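Local coordinates for peptidoglycan glycosyltransferase (Eggerthella lenta, PDB 4MNR), which is probably a bacterial penicillin-binding protein, joining an N-terminal domain of the dimerisation family to a penicillin-binding module of the beta-lactamase clan, at residues Pro393-Ala398 with Met417-Asp422; Thr329-Asp334 with Gly372-Val377; Arg27-Thr32 with Gly106-Leu111. All coordinates share one frame; numbering follows the deposited sequence. Where two conformers were deposited one is given.

Overall arrangement
Contacts 1 and 2 are neighbours in the penicillin-binding module, their centres about 12 Å apart. Contact 1 sets the loop leading into edge strand 398-406 against the end of strand 409-418 and the turn that follows; contact 2 packs two helices beside it. Met417 and Arg375 link them: the selenium of Met417 lies against Arg375 and Ala332, while Arg375 NE is 3.0 Å from Ala420 O. Contact 3 stands apart, in a separate six-stranded mixed sheet built from N-terminal strands and two from later in the chain. Its centre is about 34 Å from that of contact 1 and about 35 Å from that of contact 2, with nearest atoms about 19 and 16 Å away.

Contact 1 of 3, residues Pro393-Ala398 with Met417-Asp422; sequences PGIDVA and MAPAED
Ile395 leans its CG2 branch onto the shoulder of Pro419, 3.8 Å from Pro419 CA, and the two side chains run next to each other in the same direction. The peptide before Pro419 is cis and turns the chain as strand 409-418 ends; Ala418 before it and Ala420 after it offer two methyl bumps to the loop. Ala418 CB points into the notch between Ile395 CG2 and Val397 CG2, 4.1 Å from the latter, and Leu451 of helix 438-453 also packs on it. Ala420 CB sits in a shallow hollow lined by Asp396 CB at 3.8 Å and Ala398 CB at 4.0 Å, where Leu379 of helix 368-384 adds to the wall. Asp396 O is gripped from the turn. Ala420 N donates to it over 2.8 Å from well above the carbonyl plane (43° out), and Pro419 CA adds a CH...O contact. Further along, Ala398 and Met417 form a hydrogen-bonded antiparallel pair, with Ala398 N giving a straight bond to Met417 O and Met417 N returning one to Ala398 O. Met417, modelled as selenomethionine, holds CG between its backbone N and carbonyl carbon (chi1 60°), which brings CG to 3.5 Å from Ala398 O. With chi2 extended (-159°) the chain carries the selenium on toward helix 321-332, and the bend at chi3 turns only the terminal CE. This is the open end of the hairpin 398-406/409-418 in the central antiparallel sheet of the penicillin-binding and beta-lactamase fold, whose edge strand carries the Lys-Thr-Gly motif.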
ATOM      1  N   PRO A 393      -4.838  22.073   6.263  1.00 21.32           N
ATOM      2  CA  PRO A 393      -5.063  23.156   7.227  1.00 23.80           C
ATOM      3  C   PRO A 393      -5.717  22.657   8.513  1.00 22.92           C
ATOM      4  O   PRO A 393      -6.794  22.062   8.459  1.00 25.19           O
ATOM      5  CB  PRO A 393      -6.013  24.088   6.476  1.00 26.87           C
ATOM      6  CG  PRO A 393      -5.693  23.857   5.036  1.00 26.98           C
ATOM      7  CD  PRO A 393      -5.351  22.404   4.920  1.00 21.93           C
ATOM      8  N   GLY A 394      -5.057  22.871   9.649  1.00 22.55           N
ATOM      9  CA  GLY A 394      -5.619  22.502  10.938  1.00 24.67           C
ATOM     10  C   GLY A 394      -5.249  21.138  11.496  1.00 26.29           C
ATOM     11  O   GLY A 394      -5.567  20.841  12.649  1.00 27.11           O
ATOM     12  N   ILE A 395      -4.601  20.295  10.692  1.00 23.06           N
ATOM     13  CA  ILE A 395      -4.192  18.967  11.151  1.00 21.68           C
ATOM     14  C   ILE A 395      -2.771  18.678  10.684  1.00 20.05           C
ATOM     15  O   ILE A 395      -2.466  18.840   9.510  1.00 23.02           O
ATOM     16  CB  ILE A 395      -5.112  17.861  10.586  1.00 23.15           C
ATOM     17  CG1 ILE A 395      -6.556  18.064  11.038  1.00 22.82           C
ATOM     18  CG2 ILE A 395      -4.630  16.485  11.025  1.00 24.07           C
ATOM     19  CD1 ILE A 395      -6.789  17.755  12.507  1.00 26.33           C
ATOM     20  N   ASP A 396      -1.903  18.246  11.592  1.00 15.84           N
ATOM     21  CA  ASP A 396      -0.541  17.890  11.187  1.00 16.66           C
ATOM     22  C   ASP A 396      -0.515  16.571  10.413  1.00 15.90           C
ATOM     23  O   ASP A 396      -1.062  15.554  10.861  1.00 14.44           O
ATOM     24  CB  ASP A 396       0.396  17.773  12.399  1.00 19.26           C
ATOM     25  CG  ASP A 396       0.824  19.129  12.958  1.00 28.98           C
ATOM     26  OD1 ASP A 396       0.687  20.159  12.260  1.00 31.68           O
ATOM     27  OD2 ASP A 396       1.322  19.156  14.104  1.00 29.92           O
ATOM     28  N   VAL A 397       0.146  16.590   9.261  1.00 12.74           N
ATOM     29  CA  VAL A 397       0.284  15.397   8.417  1.00  9.76           C
ATOM     30  C   VAL A 397       1.755  15.016   8.326  1.00 10.99           C
ATOM     31  O   VAL A 397       2.610  15.897   8.173  1.00 13.10           O
ATOM     32  CB  VAL A 397      -0.242  15.670   6.988  1.00 12.46           C
ATOM     33  CG1 VAL A 397       0.043  14.484   6.082  1.00 12.75           C
ATOM     34  CG2 VAL A 397      -1.726  15.973   7.021  1.00 12.17           C
ATOM     35  N   ALA A 398       2.052  13.723   8.434  1.00  8.79           N
ATOM     36  CA  ALA A 398       3.420  13.243   8.270  1.00  8.97           C
ATOM     37  C   ALA A 398       3.456  12.173   7.197  1.00 10.29           C
ATOM     38  O   ALA A 398       2.536  11.357   7.088  1.00 12.50           O
ATOM     39  CB  ALA A 398       3.956  12.681   9.565  1.00 11.01           C
HETATM   40  N   MSE A 417       0.221   9.788   7.114  1.00  9.58           N
HETATM   41  CA  MSE A 417      -0.623   9.513   8.269  1.00  8.19           C
HETATM   42  C   MSE A 417      -1.031  10.824   8.901  1.00 10.86           C
HETATM   43  O   MSE A 417      -0.315  11.832   8.802  1.00 10.91           O
HETATM   44  CB  MSE A 417       0.152   8.682   9.292  1.00 11.92           C
HETATM   45  CG  MSE A 417       1.394   9.392   9.791  1.00 13.05           C
HETATM   46 SE   MSE A 417       2.747   8.214  10.551  0.59 15.08          SE
HETATM   47  CE  MSE A 417       3.269   7.347   8.885  1.00 28.45           C
ATOM     48  N   ALA A 418      -2.192  10.815   9.546  1.00  7.92           N
ATOM     49  CA  ALA A 418      -2.716  12.004  10.203  1.00  8.05           C
ATOM     50  C   ALA A 418      -3.696  11.622  11.315  1.00  8.88           C
ATOM     51  O   ALA A 418      -4.330  10.574  11.229  1.00 10.98           O
ATOM     52  CB  ALA A 418      -3.429  12.895   9.182  1.00  9.61           C
ATOM     53  N   PRO A 419      -3.786  12.435  12.389  1.00 12.29           N
ATOM     54  CA  PRO A 419      -2.888  13.537  12.759  1.00 13.18           C
ATOM     55  C   PRO A 419      -1.521  12.968  13.130  1.00 20.47           C
ATOM     56  O   PRO A 419      -1.442  11.873  13.687  1.00 21.05           O
ATOM     57  CB  PRO A 419      -3.564  14.151  14.003  1.00 14.74           C
ATOM     58  CG  PRO A 419      -4.990  13.691  13.927  1.00 16.68           C
ATOM     59  CD  PRO A 419      -4.916  12.320  13.330  1.00 13.25           C
ATOM     60  N   ALA A 420      -0.462  13.699  12.819  1.00 13.69           N
ATOM     61  CA  ALA A 420       0.900  13.201  13.016  1.00 15.86           C
ATOM     62  C   ALA A 420       1.212  12.695  14.434  1.00 18.70           C
ATOM     63  O   ALA A 420       1.874  11.678  14.586  1.00 18.04           O
ATOM     64  CB  ALA A 420       1.908  14.255  12.591  1.00 16.00           C
ATOM     65  N   GLU A 421       0.739  13.379  15.474  1.00 16.75           N
ATOM     66  CA  GLU A 421       1.139  12.999  16.834  1.00 19.21           C
ATOM     67  C   GLU A 421       0.561  11.656  17.307  1.00 25.18           C
ATOM     68  O   GLU A 421       1.212  10.927  18.056  1.00 30.81           O
ATOM     69  CB  GLU A 421       0.831  14.118  17.841  1.00 22.94           C
ATOM     70  CG  GLU A 421       1.335  13.839  19.253  1.00 34.12           C
ATOM     71  CD  GLU A 421       2.838  13.556  19.322  1.00 42.81           C
ATOM     72  OE1 GLU A 421       3.258  12.817  20.240  1.00 50.97           O
ATOM     73  OE2 GLU A 421       3.603  14.078  18.478  1.00 38.46           O
ATOM     74  N   ASP A 422      -0.650  11.333  16.856  1.00 19.97           N
ATOM     75  CA  ASP A 422      -1.317  10.082  17.216  1.00 19.47           C
ATOM     76  C   ASP A 422      -2.279   9.728  16.087  1.00 16.47           C
ATOM     77  O   ASP A 422      -3.478  10.022  16.155  1.00 17.03           O
ATOM     78  CB  ASP A 422      -2.075  10.247  18.542  1.00 26.97           C
ATOM     79  CG  ASP A 422      -2.803   8.982  18.974  1.00 37.09           C
ATOM     80  OD1 ASP A 422      -3.717   9.095  19.818  1.00 38.59           O
ATOM     81  OD2 ASP A 422      -2.475   7.880  18.475  1.00 31.47           O
TER

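Contact 2 of 3, residues Thr329-Asp334 with Gly372-Val377; sequences TAIAND and GRVRDV
Ile331 and Val374 make the apolar part of this helix contact, their side chains crossing at about a right angle. Ile331 CD1 touches Val374 CG1 at 3.8 Å. The other branch, CG2, rests on the backbone of the next residue, 3.8 Å from Arg375 N, and also meets Arg375 CB, so one isoleucine covers both the valine methyl and the root of the arginine. Helices 321-332 and 368-384 meet here in the helical part of the penicillin-binding module, and helix 188-197, which in this family starts at the Ser-x-x-Lys motif, packs against the same patch through Ile189, Ala193 and Leu196. The polar part belongs to Arg375, deposited in two conformers. Its chain is extended at first and then bends at chi3 (62°), turning the guanidinium back; in the conformer described, NH2 reaches Ile331 O at 2.9 Å. The oxygen lies at the edge of the guanidinium, close to its plane, and NH2 approaches nearly in line with the carbonyl, although the hydrogen bond is bent, with an N-H...O angle of 142°. Charge and water come last. Asp334 OD1 stands 4.5 Å from Arg375 NH2, well out of the guanidinium plane, too far for a salt bridge, though the opposite charges probably attract. In the same conformer, water 1 spans that gap, donating to Asp334 OD1 over 2.7 Å and accepting from Arg375 NH2 over 3.0 Å.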
ATOM      1  N   THR A 329       1.575   2.050   8.761  1.00  7.20           N
ATOM      2  CA  THR A 329       0.901   1.780  10.030  1.00 10.79           C
ATOM      3  C   THR A 329       1.905   1.466  11.144  1.00  9.06           C
ATOM      4  O   THR A 329       1.638   1.782  12.290  1.00 10.69           O
ATOM      5  CB  THR A 329      -0.192   0.681   9.959  1.00 11.34           C
ATOM      6  OG1 THR A 329       0.396  -0.595   9.665  1.00 12.37           O
ATOM      7  CG2 THR A 329      -1.246   1.038   8.912  1.00 11.08           C
ATOM      8  N   ALA A 330       3.059   0.893  10.799  1.00  8.48           N
ATOM      9  CA  ALA A 330       4.084   0.615  11.807  1.00  7.91           C
ATOM     10  C   ALA A 330       4.549   1.912  12.436  1.00  9.43           C
ATOM     11  O   ALA A 330       4.694   2.020  13.647  1.00 13.38           O
ATOM     12  CB  ALA A 330       5.267  -0.108  11.186  1.00 10.46           C
ATOM     13  N   ILE A 331       4.790   2.913  11.600  1.00  8.09           N
ATOM     14  CA  ILE A 331       5.255   4.199  12.104  1.00 10.11           C
ATOM     15  C   ILE A 331       4.157   4.913  12.897  1.00 10.77           C
ATOM     16  O   ILE A 331       4.423   5.521  13.940  1.00 12.42           O
ATOM     17  CB  ILE A 331       5.801   5.067  10.956  1.00  9.21           C
ATOM     18  CG1 ILE A 331       6.954   4.323  10.256  1.00 12.20           C
ATOM     19  CG2 ILE A 331       6.266   6.420  11.473  1.00  9.48           C
ATOM     20  CD1 ILE A 331       8.054   3.847  11.203  1.00 13.04           C
ATOM     21  N   ALA A 332       2.916   4.798  12.428  1.00  7.30           N
ATOM     22  CA  ALA A 332       1.770   5.406  13.084  1.00  7.96           C
ATOM     23  C   ALA A 332       1.408   4.769  14.439  1.00 13.31           C
ATOM     24  O   ALA A 332       0.981   5.458  15.364  1.00 20.55           O
ATOM     25  CB  ALA A 332       0.566   5.371  12.137  1.00  9.59           C
ATOM     26  N   ASN A 333       1.596   3.458  14.551  1.00 11.14           N
ATOM     27  CA  ASN A 333       1.075   2.685  15.678  1.00 14.63           C
ATOM     28  C   ASN A 333       2.179   2.193  16.603  1.00 13.24           C
ATOM     29  O   ASN A 333       2.181   1.033  17.000  1.00 13.46           O
ATOM     30  CB  ASN A 333       0.275   1.491  15.135  1.00 13.54           C
ATOM     31  CG  ASN A 333      -0.586   0.807  16.184  1.00 14.93           C
ATOM     32  OD1 ASN A 333      -1.214   1.455  17.030  1.00 16.42           O
ATOM     33  ND2 ASN A 333      -0.635  -0.513  16.119  1.00 15.24           N
ATOM     34  N   ASP A 334       3.123   3.078  16.936  1.00 13.28           N
ATOM     35  CA  ASP A 334       4.135   2.766  17.947  1.00 13.45           C
ATOM     36  C   ASP A 334       4.984   1.539  17.579  1.00 13.53           C
ATOM     37  O   ASP A 334       5.443   0.798  18.458  1.00 15.32           O
ATOM     38  CB  ASP A 334       3.488   2.573  19.334  1.00 17.81           C
ATOM     39  CG  ASP A 334       2.773   3.823  19.825  1.00 24.24           C
ATOM     40  OD1 ASP A 334       3.204   4.943  19.467  1.00 24.77           O
ATOM     41  OD2 ASP A 334       1.773   3.685  20.570  1.00 28.56           O
ATOM     42  N   GLY A 372       8.375   6.739  16.897  1.00 12.33           N
ATOM     43  CA  GLY A 372       8.140   8.140  17.185  1.00 13.51           C
ATOM     44  C   GLY A 372       9.199   9.036  16.569  1.00 12.85           C
ATOM     45  O   GLY A 372       8.893  10.132  16.104  1.00 12.36           O
ATOM     46  N   ARG A 373      10.449   8.573  16.558  1.00  9.50           N
ATOM     47  CA  ARG A 373      11.528   9.383  15.999  1.00  9.98           C
ATOM     48  C   ARG A 373      11.358   9.476  14.503  1.00 12.11           C
ATOM     49  O   ARG A 373      11.602  10.525  13.902  1.00 10.93           O
ATOM     50  CB  ARG A 373      12.899   8.774  16.315  1.00 11.98           C
ATOM     51  CG  ARG A 373      13.306   8.909  17.772  1.00 13.57           C
ATOM     52  CD  ARG A 373      14.473   7.992  18.085  1.00 14.81           C
ATOM     53  NE  ARG A 373      15.704   8.454  17.445  1.00 14.80           N
ATOM     54  CZ  ARG A 373      16.831   7.750  17.411  1.00 18.40           C
ATOM     55  NH1 ARG A 373      16.880   6.534  17.952  1.00 18.10           N
ATOM     56  NH2 ARG A 373      17.907   8.262  16.834  1.00 21.24           N
ATOM     57  N   VAL A 374      10.946   8.369  13.891  1.00  9.16           N
ATOM     58  CA  VAL A 374      10.708   8.367  12.443  1.00  9.53           C
ATOM     59  C   VAL A 374       9.521   9.265  12.095  1.00 10.58           C
ATOM     60  O   VAL A 374       9.574  10.014  11.127  1.00  8.28           O
ATOM     61  CB  VAL A 374      10.468   6.949  11.922  1.00  9.73           C
ATOM     62  CG1 VAL A 374      10.027   6.968  10.436  1.00  9.27           C
ATOM     63  CG2 VAL A 374      11.726   6.116  12.115  1.00 11.99           C
ATOM     64  N   ARG A 375       8.460   9.186  12.894  0.65  9.79           N
ATOM     65  CA  ARG A 375       7.275  10.004  12.655  0.65 11.41           C
ATOM     66  C   ARG A 375       7.631  11.494  12.693  0.65  9.84           C
ATOM     67  O   ARG A 375       7.142  12.279  11.884  0.65 10.39           O
ATOM     68  CB  ARG A 375       6.174   9.660  13.668  0.65 10.96           C
ATOM     69  CG  ARG A 375       4.768   9.992  13.203  0.65 13.18           C
ATOM     70  CD  ARG A 375       3.723   9.199  13.995  0.65 16.27           C
ATOM     71  NE  ARG A 375       3.770   9.524  15.418  0.65 18.98           N
ATOM     72  CZ  ARG A 375       4.205   8.700  16.367  0.65 20.85           C
ATOM     73  NH1 ARG A 375       4.220   9.101  17.630  0.65 16.95           N
ATOM     74  NH2 ARG A 375       4.628   7.477  16.055  0.65 17.98           N
ATOM     75  N   ASP A 376       8.510  11.876  13.613  1.00 10.47           N
ATOM     76  CA  ASP A 376       8.956  13.266  13.710  1.00 11.03           C
ATOM     77  C   ASP A 376       9.722  13.717  12.449  1.00 10.46           C
ATOM     78  O   ASP A 376       9.580  14.862  11.994  1.00 11.32           O
ATOM     79  CB  ASP A 376       9.815  13.470  14.957  1.00 14.18           C
ATOM     80  CG  ASP A 376       8.996  13.457  16.252  1.00 23.72           C
ATOM     81  OD1 ASP A 376       7.748  13.570  16.192  1.00 24.11           O
ATOM     82  OD2 ASP A 376       9.610  13.339  17.337  1.00 26.69           O
ATOM     83  N   VAL A 377      10.540  12.830  11.898  1.00 10.72           N
ATOM     84  CA  VAL A 377      11.248  13.151  10.654  1.00  9.62           C
ATOM     85  C   VAL A 377      10.259  13.280   9.492  1.00  9.48           C
ATOM     86  O   VAL A 377      10.386  14.172   8.652  1.00 10.68           O
ATOM     87  CB  VAL A 377      12.311  12.082  10.317  1.00  9.13           C
ATOM     88  CG1 VAL A 377      12.939  12.357   8.946  1.00 10.74           C
ATOM     89  CG2 VAL A 377      13.378  12.058  11.387  1.00 10.83           C
TER
HETATM   90  O   HOH W   1       5.454   6.164  18.594  1.00 20.78           O

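Contact 3 of 3, residues Arg27-Thr32 with Gly106-Leu111; sequences RGTIAT and GNDVTL
Gly106 opens the contact by running close to Gly28, its CA 4.0 Å from Gly28 N, two residues without side chains letting the backbones draw together. At Asn107 the carbonyl carries the contact: Gly28 CA points a hydrogen almost straight at Asn107 O over 3.2 Å, the angle at the hydrogen being 172°. This buried oxygen has no hydrogen-bond partner in the model. Asp108 comes next, and its carboxylate reaches back across the gap to take the backbone of Thr29. Thr29 N donates to Asp108 OD1 over 2.8 Å, meeting it on the anti side and 34° out of the carboxylate plane. Thr29 OG1, set between its own backbone N and carbonyl carbon (chi1 58°), lies 3.1 Å from the same oxygen. With Val109 the regular pairing begins: Val109 N binds Thr29 O, and Val109 O accepts from Ala31 N. Strands 30-31 and 108-111 thus run parallel, next to each other in a six-stranded mixed sheet built from N-terminal strands and the later strands 343-347 and 353-356; 37-43 flanks the former and 343-347 the latter. Water 2 is hydrogen-bonded to Thr29 OG1 and donates to Val109 O over 2.9 Å, tying the threonine to the strand. Thr110 pairs with Ala31, on the sheet face opposite Ile30 and Val109, and its CG2 approaches Thr32 O to 3.9 Å. Leu111 N gives a nearly straight bond to Ala31 O, 2.8 Å away, while the Leu111 and Ile30 side chains cross obliquely, with Leu111 CD1 4.0 Å from Ile30 CG2, and both touch Ile75 of helix 74-78.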
ATOM      1  N   ARG A  27     -28.164 -16.027  -2.181  1.00 28.01           N
ATOM      2  CA  ARG A  27     -26.785 -15.738  -1.804  1.00 23.86           C
ATOM      3  C   ARG A  27     -26.759 -14.489  -0.918  1.00 23.76           C
ATOM      4  O   ARG A  27     -27.508 -13.540  -1.154  1.00 23.08           O
ATOM      5  CB  ARG A  27     -25.955 -15.527  -3.066  1.00 23.20           C
ATOM      6  CG  ARG A  27     -24.469 -15.372  -2.838  1.00 23.72           C
ATOM      7  CD  ARG A  27     -23.765 -15.314  -4.183  1.00 25.01           C
ATOM      8  NE  ARG A  27     -22.328 -15.117  -4.044  1.00 21.79           N
ATOM      9  CZ  ARG A  27     -21.439 -16.100  -3.937  1.00 23.23           C
ATOM     10  NH1 ARG A  27     -21.835 -17.367  -3.939  1.00 23.09           N
ATOM     11  NH2 ARG A  27     -20.146 -15.811  -3.827  1.00 18.75           N
ATOM     12  N   GLY A  28     -25.910 -14.489   0.107  1.00 21.86           N
ATOM     13  CA  GLY A  28     -25.846 -13.367   1.035  1.00 21.29           C
ATOM     14  C   GLY A  28     -25.379 -12.057   0.410  1.00 22.10           C
ATOM     15  O   GLY A  28     -24.803 -12.052  -0.676  1.00 18.31           O
ATOM     16  N   THR A  29     -25.640 -10.941   1.087  1.00 18.02           N
ATOM     17  CA  THR A  29     -25.212  -9.632   0.589  1.00 16.81           C
ATOM     18  C   THR A  29     -23.793  -9.311   1.027  1.00 16.43           C
ATOM     19  O   THR A  29     -23.306  -9.856   2.004  1.00 17.41           O
ATOM     20  CB  THR A  29     -26.108  -8.497   1.101  1.00 16.99           C
ATOM     21  OG1 THR A  29     -26.103  -8.503   2.530  1.00 27.25           O
ATOM     22  CG2 THR A  29     -27.536  -8.681   0.611  1.00 18.63           C
ATOM     23  N   ILE A  30     -23.131  -8.440   0.269  1.00 14.26           N
ATOM     24  CA  ILE A  30     -21.846  -7.874   0.657  1.00 12.86           C
ATOM     25  C   ILE A  30     -22.076  -6.381   0.729  1.00 14.08           C
ATOM     26  O   ILE A  30     -22.613  -5.801  -0.213  1.00 14.25           O
ATOM     27  CB  ILE A  30     -20.773  -8.137  -0.409  1.00 12.31           C
ATOM     28  CG1 ILE A  30     -20.558  -9.642  -0.583  1.00 14.76           C
ATOM     29  CG2 ILE A  30     -19.452  -7.441  -0.031  1.00 14.11           C
ATOM     30  CD1 ILE A  30     -19.805 -10.016  -1.871  1.00 15.80           C
ATOM     31  N   ALA A  31     -21.672  -5.753   1.834  1.00 12.32           N
ATOM     32  CA  ALA A  31     -21.933  -4.328   2.039  1.00 11.69           C
ATOM     33  C   ALA A  31     -20.742  -3.659   2.730  1.00 11.39           C
ATOM     34  O   ALA A  31     -19.964  -4.327   3.414  1.00 13.92           O
ATOM     35  CB  ALA A  31     -23.186  -4.144   2.875  1.00 12.86           C
ATOM     36  N   THR A  32     -20.603  -2.344   2.552  1.00 11.74           N
ATOM     37  CA  THR A  32     -19.581  -1.584   3.275  1.00 11.66           C
ATOM     38  C   THR A  32     -19.968  -1.417   4.746  1.00 11.99           C
ATOM     39  O   THR A  32     -21.086  -1.720   5.151  1.00 14.60           O
ATOM     40  CB  THR A  32     -19.365  -0.185   2.672  1.00 11.79           C
ATOM     41  OG1 THR A  32     -20.538   0.622   2.899  1.00 11.75           O
ATOM     42  CG2 THR A  32     -19.081  -0.288   1.171  1.00 11.36           C
ATOM     43  N   GLY A 106     -27.875 -17.683   2.322  1.00 27.12           N
ATOM     44  CA  GLY A 106     -26.492 -17.514   2.722  1.00 24.56           C
ATOM     45  C   GLY A 106     -26.356 -16.383   3.721  1.00 24.96           C
ATOM     46  O   GLY A 106     -27.324 -15.685   4.024  1.00 27.44           O
ATOM     47  N   ASN A 107     -25.143 -16.199   4.229  1.00 21.80           N
ATOM     48  CA  ASN A 107     -24.881 -15.191   5.240  1.00 22.82           C
ATOM     49  C   ASN A 107     -24.439 -13.869   4.623  1.00 22.14           C
ATOM     50  O   ASN A 107     -23.882 -13.842   3.534  1.00 19.74           O
ATOM     51  CB  ASN A 107     -23.822 -15.701   6.219  1.00 22.34           C
ATOM     52  CG  ASN A 107     -24.255 -16.974   6.926  1.00 28.82           C
ATOM     53  OD1 ASN A 107     -25.355 -17.048   7.463  1.00 28.61           O
ATOM     54  ND2 ASN A 107     -23.403 -17.990   6.904  1.00 31.48           N
ATOM     55  N   ASP A 108     -24.699 -12.777   5.329  1.00 18.43           N
ATOM     56  CA  ASP A 108     -24.371 -11.451   4.841  1.00 18.06           C
ATOM     57  C   ASP A 108     -23.011 -11.045   5.374  1.00 17.03           C
ATOM     58  O   ASP A 108     -22.707 -11.243   6.552  1.00 18.07           O
ATOM     59  CB  ASP A 108     -25.425 -10.432   5.283  1.00 18.79           C
ATOM     60  CG  ASP A 108     -26.798 -10.708   4.694  1.00 32.16           C
ATOM     61  OD1 ASP A 108     -26.893 -11.316   3.602  1.00 29.20           O
ATOM     62  OD2 ASP A 108     -27.794 -10.308   5.332  1.00 35.17           O
ATOM     63  N   VAL A 109     -22.195 -10.468   4.498  1.00 14.55           N
ATOM     64  CA  VAL A 109     -20.831 -10.089   4.842  1.00 15.85           C
ATOM     65  C   VAL A 109     -20.699  -8.571   4.897  1.00 15.36           C
ATOM     66  O   VAL A 109     -21.049  -7.888   3.937  1.00 17.18           O
ATOM     67  CB  VAL A 109     -19.854 -10.651   3.797  1.00 14.49           C
ATOM     68  CG1 VAL A 109     -18.447 -10.101   4.020  1.00 16.11           C
ATOM     69  CG2 VAL A 109     -19.848 -12.165   3.860  1.00 16.48           C
ATOM     70  N   THR A 110     -20.209  -8.052   6.026  1.00 13.70           N
ATOM     71  CA  THR A 110     -19.971  -6.615   6.185  1.00 12.05           C
ATOM     72  C   THR A 110     -18.483  -6.311   6.140  1.00 12.77           C
ATOM     73  O   THR A 110     -17.708  -6.849   6.934  1.00 12.72           O
ATOM     74  CB  THR A 110     -20.555  -6.085   7.518  1.00 14.64           C
ATOM     75  OG1 THR A 110     -21.971  -6.296   7.537  1.00 20.18           O
ATOM     76  CG2 THR A 110     -20.280  -4.588   7.670  1.00 14.83           C
ATOM     77  N   LEU A 111     -18.087  -5.461   5.199  1.00 10.17           N
ATOM     78  CA  LEU A 111     -16.684  -5.097   5.032  1.00 10.13           C
ATOM     79  C   LEU A 111     -16.316  -3.952   5.962  1.00 10.25           C
ATOM     80  O   LEU A 111     -17.194  -3.297   6.541  1.00 11.21           O
ATOM     81  CB  LEU A 111     -16.404  -4.672   3.590  1.00  9.84           C
ATOM     82  CG  LEU A 111     -16.758  -5.694   2.507  1.00 11.50           C
ATOM     83  CD1 LEU A 111     -16.359  -5.160   1.134  1.00 14.30           C
ATOM     84  CD2 LEU A 111     -16.094  -7.044   2.789  1.00 12.06           C
TER
HETATM   85  O   HOH W   2     -23.880  -7.352   4.018  1.00 21.51           O